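Long-range contact in twitching motility pilus retraction protein (Geobacter sulfurreducens PCA, PDB 5ZFQ), which probably acts as a hexameric ATPase motor that drives retraction of the type IV pilus, the basis of twitching motility: residues H255-V267 with V278-S291. Numbering follows the deposited sequence.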
loop_
_atom_site.group_PDB
_atom_site.type_symbol
_atom_site.label_atom_id
_atom_site.label_comp_id
_atom_site.label_asym_id
_atom_site.label_seq_id
_atom_site.Cartn_x
_atom_site.Cartn_y
_atom_site.Cartn_z
ATOM N N HIS A 255 11.596 -24.058 3.387
ATOM C CA HIS A 255 12.655 -23.980 4.365
ATOM C C HIS A 255 12.107 -24.286 5.737
ATOM O O HIS A 255 12.069 -23.466 6.588
ATOM C CB HIS A 255 13.349 -22.642 4.356
ATOM C CG HIS A 255 14.368 -22.509 5.439
ATOM N ND1 HIS A 255 15.112 -21.367 5.638
ATOM C CD2 HIS A 255 14.764 -23.382 6.391
ATOM C CE1 HIS A 255 15.918 -21.543 6.666
ATOM N NE2 HIS A 255 15.727 -22.759 7.135
ATOM N N THR A 256 11.655 -25.499 5.916
ATOM C CA THR A 256 11.100 -25.949 7.159
ATOM C C THR A 256 11.934 -27.092 7.659
ATOM O O THR A 256 12.560 -27.805 6.922
ATOM C CB THR A 256 9.612 -26.266 7.102
ATOM O OG1 THR A 256 9.294 -26.934 5.899
ATOM C CG2 THR A 256 8.817 -25.022 7.173
ATOM N N ASN A 257 11.934 -27.296 8.953
ATOM C CA ASN A 257 12.890 -28.282 9.433
ATOM C C ASN A 257 12.293 -29.603 9.898
ATOM O O ASN A 257 13.013 -30.465 10.412
ATOM C CB ASN A 257 13.690 -27.655 10.570
ATOM C CG ASN A 257 14.365 -26.381 10.147
ATOM O OD1 ASN A 257 14.047 -25.304 10.643
ATOM N ND2 ASN A 257 15.307 -26.494 9.218
ATOM N N SER A 258 10.984 -29.757 9.730
ATOM C CA SER A 258 10.316 -31.010 10.065
ATOM C C SER A 258 9.057 -31.161 9.216
ATOM O O SER A 258 8.584 -30.189 8.621
ATOM C CB SER A 258 9.970 -31.065 11.558
ATOM O OG SER A 258 8.901 -30.181 11.888
ATOM N N ALA A 259 8.526 -32.378 9.161
ATOM C CA ALA A 259 7.308 -32.669 8.422
ATOM C C ALA A 259 6.135 -31.880 8.982
ATOM O O ALA A 259 5.392 -31.234 8.233
ATOM C CB ALA A 259 7.011 -34.150 8.472
ATOM N N VAL A 260 5.977 -31.946 10.302
ATOM C CA VAL A 260 4.928 -31.224 11.013
ATOM C C VAL A 260 5.039 -29.710 10.795
ATOM O O VAL A 260 4.056 -29.022 10.525
ATOM C CB VAL A 260 4.973 -31.536 12.546
ATOM C CG1 VAL A 260 3.967 -30.678 13.312
ATOM C CG2 VAL A 260 4.741 -33.024 12.796
ATOM N N GLN A 261 6.252 -29.195 10.918
ATOM C CA GLN A 261 6.487 -27.778 10.696
ATOM C C GLN A 261 6.201 -27.394 9.244
ATOM O O GLN A 261 5.675 -26.315 8.977
ATOM C CB GLN A 261 7.915 -27.453 11.082
ATOM C CG GLN A 261 8.280 -26.017 11.086
ATOM C CD GLN A 261 9.751 -25.847 11.406
ATOM O OE1 GLN A 261 10.560 -25.650 10.496
ATOM N NE2 GLN A 261 10.113 -25.930 12.696
ATOM N N THR A 262 6.516 -28.304 8.320
ATOM C CA THR A 262 6.269 -28.100 6.892
ATOM C C THR A 262 4.778 -28.024 6.560
ATOM O O THR A 262 4.334 -27.120 5.843
ATOM C CB THR A 262 6.880 -29.228 6.039
ATOM O OG1 THR A 262 8.313 -29.165 6.099
ATOM C CG2 THR A 262 6.405 -29.114 4.583
ATOM N N ILE A 263 4.013 -28.983 7.077
ATOM C CA ILE A 263 2.580 -29.051 6.802
ATOM C C ILE A 263 1.850 -27.839 7.389
ATOM O O ILE A 263 0.991 -27.246 6.729
ATOM C CB ILE A 263 1.980 -30.373 7.348
ATOM C CG1 ILE A 263 2.423 -31.548 6.465
ATOM C CG2 ILE A 263 0.453 -30.294 7.446
ATOM C CD1 ILE A 263 2.427 -32.881 7.175
ATOM N N ASN A 264 2.214 -27.443 8.610
ATOM C CA ASN A 264 1.598 -26.269 9.241
ATOM C C ASN A 264 1.847 -25.005 8.434
ATOM O O ASN A 264 0.938 -24.193 8.241
ATOM C CB ASN A 264 2.095 -26.084 10.677
ATOM C CG ASN A 264 1.349 -26.963 11.677
ATOM O OD1 ASN A 264 0.130 -27.151 11.571
ATOM N ND2 ASN A 264 2.078 -27.500 12.660
ATOM N N ARG A 265 3.075 -24.875 7.939
ATOM C CA ARG A 265 3.465 -23.733 7.109
ATOM C C ARG A 265 2.675 -23.644 5.807
ATOM O O ARG A 265 2.355 -22.542 5.365
ATOM C CB ARG A 265 4.961 -23.783 6.794
ATOM C CG ARG A 265 5.485 -22.579 6.013
ATOM C CD ARG A 265 5.315 -21.309 6.775
ATOM N NE ARG A 265 5.644 -21.531 8.172
ATOM C CZ ARG A 265 6.886 -21.595 8.658
ATOM N NH1 ARG A 265 7.931 -21.429 7.851
ATOM N NH2 ARG A 265 7.083 -21.819 9.962
ATOM N N ILE A 266 2.372 -24.787 5.193
ATOM C CA ILE A 266 1.552 -24.804 3.978
ATOM C C ILE A 266 0.163 -24.198 4.250
ATOM O O ILE A 266 -0.376 -23.445 3.440
ATOM C CB ILE A 266 1.372 -26.232 3.425
ATOM C CG1 ILE A 266 2.719 -26.846 3.052
ATOM C CG2 ILE A 266 0.413 -26.242 2.245
ATOM C CD1 ILE A 266 3.402 -26.135 1.941
ATOM N N VAL A 267 -0.395 -24.519 5.411
ATOM C CA VAL A 267 -1.758 -24.136 5.751
ATOM C C VAL A 267 -1.828 -22.701 6.245
ATOM O O VAL A 267 -2.656 -21.913 5.793
ATOM C CB VAL A 267 -2.349 -25.064 6.853
ATOM C CG1 VAL A 267 -3.762 -24.647 7.199
ATOM C CG2 VAL A 267 -2.293 -26.528 6.428
ATOM N N VAL A 278 -7.285 -26.394 1.983
ATOM C CA VAL A 278 -5.888 -26.674 1.705
ATOM C C VAL A 278 -5.439 -27.930 2.429
ATOM O O VAL A 278 -4.712 -28.753 1.867
ATOM C CB VAL A 278 -5.013 -25.470 2.079
ATOM C CG1 VAL A 278 -3.577 -25.896 2.385
ATOM C CG2 VAL A 278 -5.063 -24.440 0.950
ATOM N N ARG A 279 -5.911 -28.092 3.660
ATOM C CA ARG A 279 -5.695 -29.326 4.398
ATOM C C ARG A 279 -6.307 -30.551 3.696
ATOM O O ARG A 279 -5.711 -31.636 3.687
ATOM C CB ARG A 279 -6.277 -29.198 5.804
ATOM C CG ARG A 279 -5.468 -28.338 6.763
ATOM C CD ARG A 279 -5.925 -28.599 8.178
ATOM N NE ARG A 279 -7.360 -28.363 8.326
ATOM C CZ ARG A 279 -7.869 -27.234 8.805
ATOM N NH1 ARG A 279 -7.040 -26.259 9.186
ATOM N NH2 ARG A 279 -9.187 -27.081 8.907
ATOM N N ALA A 280 -7.503 -30.376 3.129
ATOM C CA ALA A 280 -8.180 -31.448 2.399
ATOM C C ALA A 280 -7.379 -31.804 1.163
ATOM O O ALA A 280 -7.195 -32.974 0.851
ATOM C CB ALA A 280 -9.603 -31.039 2.024
ATOM N N GLN A 281 -6.889 -30.776 0.480
ATOM C CA GLN A 281 -5.999 -30.943 -0.656
ATOM C C GLN A 281 -4.710 -31.663 -0.283
ATOM O O GLN A 281 -4.295 -32.626 -0.957
ATOM C CB GLN A 281 -5.656 -29.587 -1.259
ATOM C CG GLN A 281 -6.576 -29.161 -2.374
ATOM C CD GLN A 281 -6.372 -27.717 -2.740
ATOM O OE1 GLN A 281 -6.427 -26.834 -1.875
ATOM N NE2 GLN A 281 -6.106 -27.459 -4.016
ATOM N N LEU A 282 -4.063 -31.190 0.779
ATOM C CA LEU A 282 -2.805 -31.776 1.200
ATOM C C LEU A 282 -2.985 -33.238 1.539
ATOM O O LEU A 282 -2.127 -34.065 1.222
ATOM C CB LEU A 282 -2.239 -31.045 2.407
ATOM C CG LEU A 282 -1.302 -29.872 2.175
ATOM C CD1 LEU A 282 -1.030 -29.202 3.522
ATOM C CD2 LEU A 282 -0.018 -30.350 1.526
ATOM N N SER A 283 -4.110 -33.554 2.186
ATOM C CA SER A 283 -4.337 -34.915 2.655
ATOM C C SER A 283 -4.436 -35.836 1.450
ATOM O O SER A 283 -4.026 -36.996 1.509
ATOM C CB SER A 283 -5.601 -35.019 3.539
ATOM O OG SER A 283 -6.780 -34.588 2.876
ATOM N N PHE A 284 -4.951 -35.290 0.355
ATOM C CA PHE A 284 -5.165 -36.048 -0.869
ATOM C C PHE A 284 -3.873 -36.238 -1.692
ATOM O O PHE A 284 -3.583 -37.355 -2.142
ATOM C CB PHE A 284 -6.258 -35.355 -1.710
ATOM C CG PHE A 284 -6.439 -35.939 -3.084
ATOM C CD1 PHE A 284 -6.371 -37.320 -3.300
ATOM C CD2 PHE A 284 -6.699 -35.110 -4.167
ATOM C CE1 PHE A 284 -6.539 -37.866 -4.575
ATOM C CE2 PHE A 284 -6.872 -35.647 -5.445
ATOM C CZ PHE A 284 -6.789 -37.033 -5.640
ATOM N N VAL A 285 -3.102 -35.163 -1.870
ATOM C CA VAL A 285 -2.037 -35.163 -2.876
ATOM C C VAL A 285 -0.621 -35.385 -2.312
ATOM O O VAL A 285 0.281 -35.802 -3.058
ATOM C CB VAL A 285 -2.030 -33.834 -3.709
ATOM C CG1 VAL A 285 -3.395 -33.539 -4.301
ATOM C CG2 VAL A 285 -1.533 -32.673 -2.877
ATOM N N LEU A 286 -0.424 -35.120 -1.018
ATOM C CA LEU A 286 0.891 -35.280 -0.379
ATOM C C LEU A 286 1.330 -36.728 -0.432
ATOM O O LEU A 286 0.589 -37.616 0.003
ATOM C CB LEU A 286 0.851 -34.808 1.074
ATOM C CG LEU A 286 2.130 -34.379 1.793
ATOM C CD1 LEU A 286 2.915 -33.342 0.983
ATOM C CD2 LEU A 286 1.787 -33.823 3.164
ATOM N N GLU A 287 2.511 -36.979 -0.992
ATOM C CA GLU A 287 3.000 -38.353 -1.124
ATOM C C GLU A 287 4.268 -38.537 -0.316
ATOM O O GLU A 287 4.751 -39.656 -0.140
ATOM C CB GLU A 287 3.239 -38.729 -2.593
ATOM C CG GLU A 287 1.955 -38.948 -3.408
ATOM C CD GLU A 287 1.043 -40.042 -2.822
ATOM O OE1 GLU A 287 1.560 -40.985 -2.162
ATOM O OE2 GLU A 287 -0.198 -39.942 -3.008
ATOM N N GLY A 288 4.797 -37.438 0.203
ATOM C CA GLY A 288 6.005 -37.512 0.996
ATOM C C GLY A 288 6.637 -36.177 1.333
ATOM O O GLY A 288 6.561 -35.203 0.575
ATOM N N VAL A 289 7.270 -36.140 2.495
ATOM C CA VAL A 289 7.956 -34.947 2.964
ATOM C C VAL A 289 9.316 -35.354 3.480
ATOM O O VAL A 289 9.434 -36.234 4.328
ATOM C CB VAL A 289 7.181 -34.213 4.104
ATOM C CG1 VAL A 289 7.971 -32.983 4.582
ATOM C CG2 VAL A 289 5.748 -33.858 3.664
ATOM N N MET A 290 10.348 -34.721 2.964
ATOM C CA MET A 290 11.671 -34.957 3.482
ATOM C C MET A 290 12.243 -33.676 4.062
ATOM O O MET A 290 12.321 -32.651 3.401
ATOM C CB MET A 290 12.564 -35.538 2.395
ATOM C CG MET A 290 12.058 -36.903 1.921
ATOM S SD MET A 290 12.956 -37.542 0.499
ATOM C CE MET A 290 13.012 -36.101 -0.507
ATOM N N SER A 291 12.739 -33.765 5.271
ATOM C CA SER A 291 13.364 -32.645 5.910
ATOM C C SER A 291 14.806 -32.969 6.113
ATOM O O SER A 291 15.124 -33.962 6.672
ATOM C CB SER A 291 12.671 -32.338 7.193
ATOM O OG SER A 291 11.476 -31.723 6.864
#
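Helix 259-267 packs against helix 278-285 at 136° between their N-to-C directions, the axes 10.3 Å apart at closest, and then against strand 286-291, where Ser291 comes beside Ser258, the N-cap residue of the helix. No hydrogen bond links the two segments; most of the contact is apolar. Ile266 sets CG2, anti to its own N (chi1 -61° for CG1), against Leu282 CD1 at 3.5 Å; Val278 CG1 meets Ile266 CG2 as well, and the Ile266 and Val278 side chains cross at about a right angle. Val267 lays CG2 on the aliphatic stem of Arg279, 3.7 Å from its CG, and Ile263 CG1 leans on Leu286 CD2. This is a strand-helix-helix-strand run of the RecA-like core expected for a secretion ATPase: strand 286-296 lies between strands 150-155 and 303-310, and helix 259-268 rests on that sheet. Further along, Val289 CG1 sits 3.9 Å from Ala259 CA and also touches Thr262. Thr262 OG1 donates a hydrogen bond to Ser258 O at 2.7 Å, from above the carbonyl plane, with Thr262 N reaching the opposite face. A valine here would probably leave Ser258 O with only the backbone N of that residue as donor from this helix turn. Ser291 packs CB on Asn257 O and OG on Ser258 C, at 3.4 Å; its OG is hydrogen-bonded to Thr155 OG1, and Asn257 ND2 reaches Glu245 of a second subunit.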